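Local coordinates for flagellar hook-associated protein 3 (Bacillus cereus, PDB 5ZIY) that probably forms, as the hook-associated protein FlgL, part of the junction that joins the flagellar hook to the filament, at residues V120-N125 against F130-N135; D126-K131 against E191-I196. All coordinates share one frame; numbering follows the deposited sequence.

Contact 1. Residues V120-N125 against F130-N135; sequences VNWKLN and FKAFRN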
# COMPACT_ATOMS: atom_id res chain seq x y z
N VAL A 120 -12.18 -3.04 3.87
CA VAL A 120 -12.73 -2.28 4.99
C VAL A 120 -12.81 -0.78 4.57
O VAL A 120 -11.79 -0.16 4.29
CB VAL A 120 -11.86 -2.39 6.26
CG1 VAL A 120 -12.34 -1.40 7.34
CG2 VAL A 120 -11.85 -3.85 6.79
N ASN A 121 -14.04 -0.27 4.54
CA ASN A 121 -14.37 1.11 4.24
C ASN A 121 -14.45 1.96 5.47
O ASN A 121 -14.96 1.54 6.48
CB ASN A 121 -15.73 1.23 3.55
CG ASN A 121 -15.65 0.92 2.06
OD1 ASN A 121 -14.57 0.63 1.52
ND2 ASN A 121 -16.79 1.00 1.38
N TRP A 122 -13.93 3.18 5.34
CA TRP A 122 -14.04 4.22 6.37
C TRP A 122 -14.85 5.37 5.72
O TRP A 122 -14.82 5.59 4.45
CB TRP A 122 -12.66 4.77 6.71
CG TRP A 122 -11.92 4.02 7.68
CD1 TRP A 122 -12.15 2.75 8.10
CD2 TRP A 122 -10.78 4.48 8.41
NE1 TRP A 122 -11.23 2.39 9.03
CE2 TRP A 122 -10.39 3.44 9.26
CE3 TRP A 122 -10.09 5.69 8.45
CZ2 TRP A 122 -9.31 3.54 10.11
CZ3 TRP A 122 -9.03 5.80 9.30
CH2 TRP A 122 -8.64 4.72 10.12
N LYS A 123 -15.58 6.07 6.56
CA LYS A 123 -16.51 7.05 6.08
C LYS A 123 -16.36 8.32 6.90
O LYS A 123 -16.50 8.31 8.09
CB LYS A 123 -17.89 6.47 6.19
CG LYS A 123 -18.96 7.40 5.85
CD LYS A 123 -20.28 6.67 5.88
CE LYS A 123 -21.40 7.63 6.06
NZ LYS A 123 -22.62 7.15 5.38
N LEU A 124 -16.01 9.40 6.24
CA LEU A 124 -15.89 10.68 6.92
C LEU A 124 -17.22 11.15 7.49
O LEU A 124 -18.28 10.69 7.05
CB LEU A 124 -15.38 11.74 5.92
CG LEU A 124 -13.88 11.94 5.78
CD1 LEU A 124 -13.13 10.65 5.95
CD2 LEU A 124 -13.55 12.70 4.44
N ASN A 125 -17.16 12.09 8.44
CA ASN A 125 -18.35 12.67 9.08
C ASN A 125 -19.33 13.27 8.09
O ASN A 125 -20.52 13.26 8.35
CB ASN A 125 -17.97 13.78 10.07
CG ASN A 125 -19.11 14.10 11.07
OD1 ASN A 125 -19.49 15.27 11.28
ND2 ASN A 125 -19.62 13.07 11.69
N PHE A 130 -14.00 5.89 1.61
CA PHE A 130 -12.89 5.29 0.87
C PHE A 130 -12.51 3.95 1.49
O PHE A 130 -12.90 3.63 2.62
CB PHE A 130 -11.69 6.20 0.84
CG PHE A 130 -10.98 6.31 2.16
CD1 PHE A 130 -11.50 7.10 3.18
CD2 PHE A 130 -9.78 5.66 2.37
CE1 PHE A 130 -10.82 7.21 4.38
CE2 PHE A 130 -9.14 5.74 3.60
CZ PHE A 130 -9.66 6.52 4.58
N LYS A 131 -11.75 3.16 0.74
CA LYS A 131 -11.23 1.88 1.19
C LYS A 131 -10.00 2.10 1.98
O LYS A 131 -9.01 2.55 1.42
CB LYS A 131 -10.91 0.99 0.01
CG LYS A 131 -12.13 0.71 -0.88
CD LYS A 131 -11.68 0.38 -2.28
CE LYS A 131 -12.86 0.00 -3.21
NZ LYS A 131 -13.45 -1.27 -2.69
N ALA A 132 -10.05 1.81 3.28
CA ALA A 132 -8.94 2.02 4.17
C ALA A 132 -8.04 0.77 4.23
O ALA A 132 -6.81 0.91 4.32
CB ALA A 132 -9.44 2.35 5.55
N PHE A 133 -8.66 -0.43 4.30
CA PHE A 133 -7.91 -1.70 4.37
C PHE A 133 -8.43 -2.62 3.29
O PHE A 133 -9.64 -2.80 3.16
CB PHE A 133 -8.01 -2.34 5.75
CG PHE A 133 -7.61 -1.41 6.85
CD1 PHE A 133 -6.30 -1.37 7.27
CD2 PHE A 133 -8.53 -0.58 7.45
CE1 PHE A 133 -5.89 -0.52 8.26
CE2 PHE A 133 -8.12 0.31 8.48
CZ PHE A 133 -6.80 0.34 8.87
N ARG A 134 -7.53 -3.11 2.44
CA ARG A 134 -7.98 -3.74 1.19
C ARG A 134 -7.43 -5.11 1.07
O ARG A 134 -6.40 -5.40 1.63
CB ARG A 134 -7.54 -2.91 -0.02
CG ARG A 134 -8.26 -1.61 -0.11
CD ARG A 134 -7.75 -0.71 -1.28
NE ARG A 134 -8.26 -1.16 -2.57
CZ ARG A 134 -8.17 -0.45 -3.70
NH1 ARG A 134 -7.57 0.73 -3.70
NH2 ARG A 134 -8.68 -0.92 -4.83
N ASN A 135 -8.17 -5.97 0.39
CA ASN A 135 -7.71 -7.29 -0.02
C ASN A 135 -6.65 -7.09 -1.09
O ASN A 135 -6.98 -6.69 -2.17
CB ASN A 135 -8.91 -8.09 -0.56
CG ASN A 135 -8.53 -9.45 -1.14
OD1 ASN A 135 -7.42 -9.65 -1.66
ND2 ASN A 135 -9.49 -10.41 -1.08
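Val120 bonds to the other strand through both its backbone N-H and its carbonyl. Its N-H runs almost straight to Phe133 O, 2.6 Å from N to O. Its carbonyl is gripped twice: Ala132 N lies 2.8 Å from Val120 O, close to the line of the C=O bond, while Phe133 N reaches the same oxygen at 3.1 Å along a lone pair. One residue facing two in this way is a classic beta bulge, here breaking strand 129-133 of an antiparallel hairpin. The beta-branched side chain of Val120, with CG1 anti to the backbone N (chi1 171°), lies alongside Phe133 and sets that methyl at the ring's edge. Asn121 turns to the other face of the hairpin, where a polar residue suits exposure; its OD1 rests 3.4 Å from Lys131 CG, and the ammonium of Lys131 goes on to a salt bridge with Asp119. Trp122 then returns to the face of Val120. Its backbone forms a reciprocal pair of bonds with Phe130, 2.9 Å from Trp122 N to Phe130 O and 3.0 Å from Phe130 N to Trp122 O. The small Ala132 lets its CB sit over the indole's five-membered ring, 3.6 Å from the centroid, a CH-pi contact. Phe133 directs its edge at the indole face in an offset edge-to-face pair, planes 68° apart. Trp122 CB packs against Phe130 CE1, and CE3 of the indole nears Phe130 CZ, the two side chains lying side by side. Beyond the strand, Leu124 extends CD1 to the edge of the Phe130 ring and also touches Met24 and Met190.

Contact 2. Residues D126-K131 against E191-I196; sequences DGYEFK and ETFKTI. With ZN (zinc ion), chain C; ZN (zinc ion), chain E.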
# COMPACT_ATOMS: atom_id res chain seq x y z
N ASP A 126 -18.82 13.82 6.99
CA ASP A 126 -19.63 14.42 5.94
C ASP A 126 -20.07 13.44 4.83
O ASP A 126 -20.54 13.87 3.78
CB ASP A 126 -18.87 15.61 5.27
CG ASP A 126 -17.81 15.14 4.26
OD1 ASP A 126 -17.47 13.96 4.25
OD2 ASP A 126 -17.27 15.97 3.48
N GLY A 127 -19.88 12.14 5.03
CA GLY A 127 -20.34 11.17 4.03
C GLY A 127 -19.32 10.58 3.07
O GLY A 127 -19.59 9.54 2.46
N TYR A 128 -18.14 11.21 2.94
CA TYR A 128 -17.13 10.70 2.00
C TYR A 128 -16.56 9.34 2.45
O TYR A 128 -16.07 9.19 3.55
CB TYR A 128 -15.99 11.72 1.80
CG TYR A 128 -14.94 11.27 0.80
CD1 TYR A 128 -15.12 11.40 -0.59
CD2 TYR A 128 -13.76 10.70 1.25
CE1 TYR A 128 -14.10 10.98 -1.50
CE2 TYR A 128 -12.78 10.26 0.36
CZ TYR A 128 -12.94 10.40 -1.00
OH TYR A 128 -11.90 9.91 -1.80
N GLU A 129 -16.60 8.37 1.55
CA GLU A 129 -16.12 7.03 1.82
C GLU A 129 -14.93 6.61 1.00
O GLU A 129 -14.85 6.92 -0.14
CB GLU A 129 -17.23 6.04 1.47
CG GLU A 129 -18.44 6.23 2.27
CD GLU A 129 -19.38 5.08 2.06
OE1 GLU A 129 -19.72 4.80 0.87
OE2 GLU A 129 -19.73 4.44 3.08
N PHE A 130 -14.00 5.89 1.61
CA PHE A 130 -12.89 5.29 0.87
C PHE A 130 -12.51 3.95 1.49
O PHE A 130 -12.90 3.63 2.62
CB PHE A 130 -11.69 6.20 0.84
CG PHE A 130 -10.98 6.31 2.16
CD1 PHE A 130 -11.50 7.10 3.18
CD2 PHE A 130 -9.78 5.66 2.37
CE1 PHE A 130 -10.82 7.21 4.38
CE2 PHE A 130 -9.14 5.74 3.60
CZ PHE A 130 -9.66 6.52 4.58
N LYS A 131 -11.75 3.16 0.74
CA LYS A 131 -11.23 1.88 1.19
C LYS A 131 -10.00 2.10 1.98
O LYS A 131 -9.01 2.55 1.42
CB LYS A 131 -10.91 0.99 0.01
CG LYS A 131 -12.13 0.71 -0.88
CD LYS A 131 -11.68 0.38 -2.28
CE LYS A 131 -12.86 0.00 -3.21
NZ LYS A 131 -13.45 -1.27 -2.69
N GLU A 191 -6.49 16.12 1.63
CA GLU A 191 -5.81 17.39 1.89
C GLU A 191 -6.68 18.60 1.48
O GLU A 191 -6.60 19.68 2.08
CB GLU A 191 -4.45 17.42 1.17
CG GLU A 191 -3.39 16.45 1.73
CD GLU A 191 -2.70 16.97 2.99
OE1 GLU A 191 -3.27 17.86 3.66
OE2 GLU A 191 -1.57 16.49 3.29
N THR A 192 -7.45 18.44 0.41
CA THR A 192 -8.41 19.47 0.00
C THR A 192 -9.52 19.58 1.04
O THR A 192 -9.90 20.68 1.41
CB THR A 192 -9.04 19.20 -1.39
OG1 THR A 192 -8.01 18.92 -2.34
CG2 THR A 192 -9.85 20.35 -1.88
N PHE A 193 -10.02 18.44 1.52
CA PHE A 193 -11.06 18.46 2.56
C PHE A 193 -10.54 19.26 3.78
O PHE A 193 -11.26 20.12 4.27
CB PHE A 193 -11.54 17.06 2.99
CG PHE A 193 -12.56 16.41 2.05
CD1 PHE A 193 -13.65 17.12 1.57
CD2 PHE A 193 -12.44 15.09 1.71
CE1 PHE A 193 -14.56 16.52 0.74
CE2 PHE A 193 -13.38 14.47 0.87
CZ PHE A 193 -14.42 15.20 0.37
N LYS A 194 -9.30 18.99 4.23
CA LYS A 194 -8.69 19.70 5.37
C LYS A 194 -8.67 21.22 5.19
O LYS A 194 -9.05 21.95 6.08
CB LYS A 194 -7.25 19.21 5.62
CG LYS A 194 -6.73 19.53 7.01
CD LYS A 194 -5.32 18.96 7.22
CE LYS A 194 -4.69 19.54 8.48
NZ LYS A 194 -3.27 19.14 8.59
N THR A 195 -8.27 21.66 4.00
CA THR A 195 -8.13 23.08 3.67
C THR A 195 -9.49 23.74 3.63
O THR A 195 -9.66 24.78 4.23
CB THR A 195 -7.41 23.31 2.31
OG1 THR A 195 -6.17 22.62 2.32
CG2 THR A 195 -7.11 24.83 2.10
N ILE A 196 -10.46 23.07 3.01
CA ILE A 196 -11.86 23.53 3.04
C ILE A 196 -12.35 23.67 4.50
O ILE A 196 -12.87 24.72 4.88
CB ILE A 196 -12.82 22.57 2.26
CG1 ILE A 196 -12.52 22.60 0.75
CG2 ILE A 196 -14.25 23.00 2.47
CD1 ILE A 196 -13.20 21.44 -0.07
ZN ZN C . -21.53 3.40 2.50
ZN ZN E . -1.19 16.81 5.24
O HOH W 1 -0.42 19.14 5.20
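Tyr128 and Phe193 form an edge-to-face aromatic pair that fastens the turn of the 120-133 beta hairpin to the long helix 162-204. The centroids are 5.2 Å apart and the planes stand at 64°. Phe193 comes in rim first: CE2 lies over one face of the tyrosine ring, 3.6 Å from Tyr128 CG and displaced toward the rim near CB. With CG anti to the backbone N (chi1 -178°), the tyrosine ring is carried out toward the helix, where one face meets Phe193. Aromatic residues suit both sides: two such large side chains are long enough to meet between CA atoms 9.9 Å apart, those of Tyr128 and Phe193, and a ring offers both an edge and a face. Asp126 OD2 packs 3.9 Å from Phe193 CE1, its carboxylate plane steep to the ring. Phe193 also touches Ile28 of helix 8-60, and Tyr128 rests on Thr189 and Met190, so the pair sits where the hairpin meets two helices.

The hydrogen bonds lie within each segment. Asp126 closes an Asx turn by accepting Tyr128 N at OD1, 3.1 Å away and from above the carboxylate plane. Between Asp126 and Tyr128, Gly127 takes a positive phi, 101°, a backbone shape in which a side chain would press on the carbonyl oxygen of Asp126. On the helix, Glu191 O accepts both Thr195 N and Thr195 OG1, which reach it from opposite faces of the carbonyl plane.

Two glutamates, one on each segment, bind zinc ions away from the aromatic pair. Glu129 OE2 holds one at 2.2 Å; Glu191 OE2 holds another at 2.0 Å, and a water lies 2.5 Å from that second zinc ion as a further ligand.

The ranges overlap at Phe130 and Lys131, but of the two contacts these residues act only in contact 1; contact 2 is made by Asp126 and Tyr128 in the turn leading into strand 129-133. Contact 1 is local and partly buried: it pairs the two hairpin strands through a ladder of backbone bonds, and Trp122, Leu124 and Phe130 reach on to the helices. Contact 2 is a smaller surface contact between parts of the chain far apart in sequence, the hairpin turn and helix 162-204, and it is made mainly by aromatic packing, with no backbone pairing between the segments. Leu124 CD2 against Phe193 CD2, 3.8 Å apart, puts the two contacts in touch.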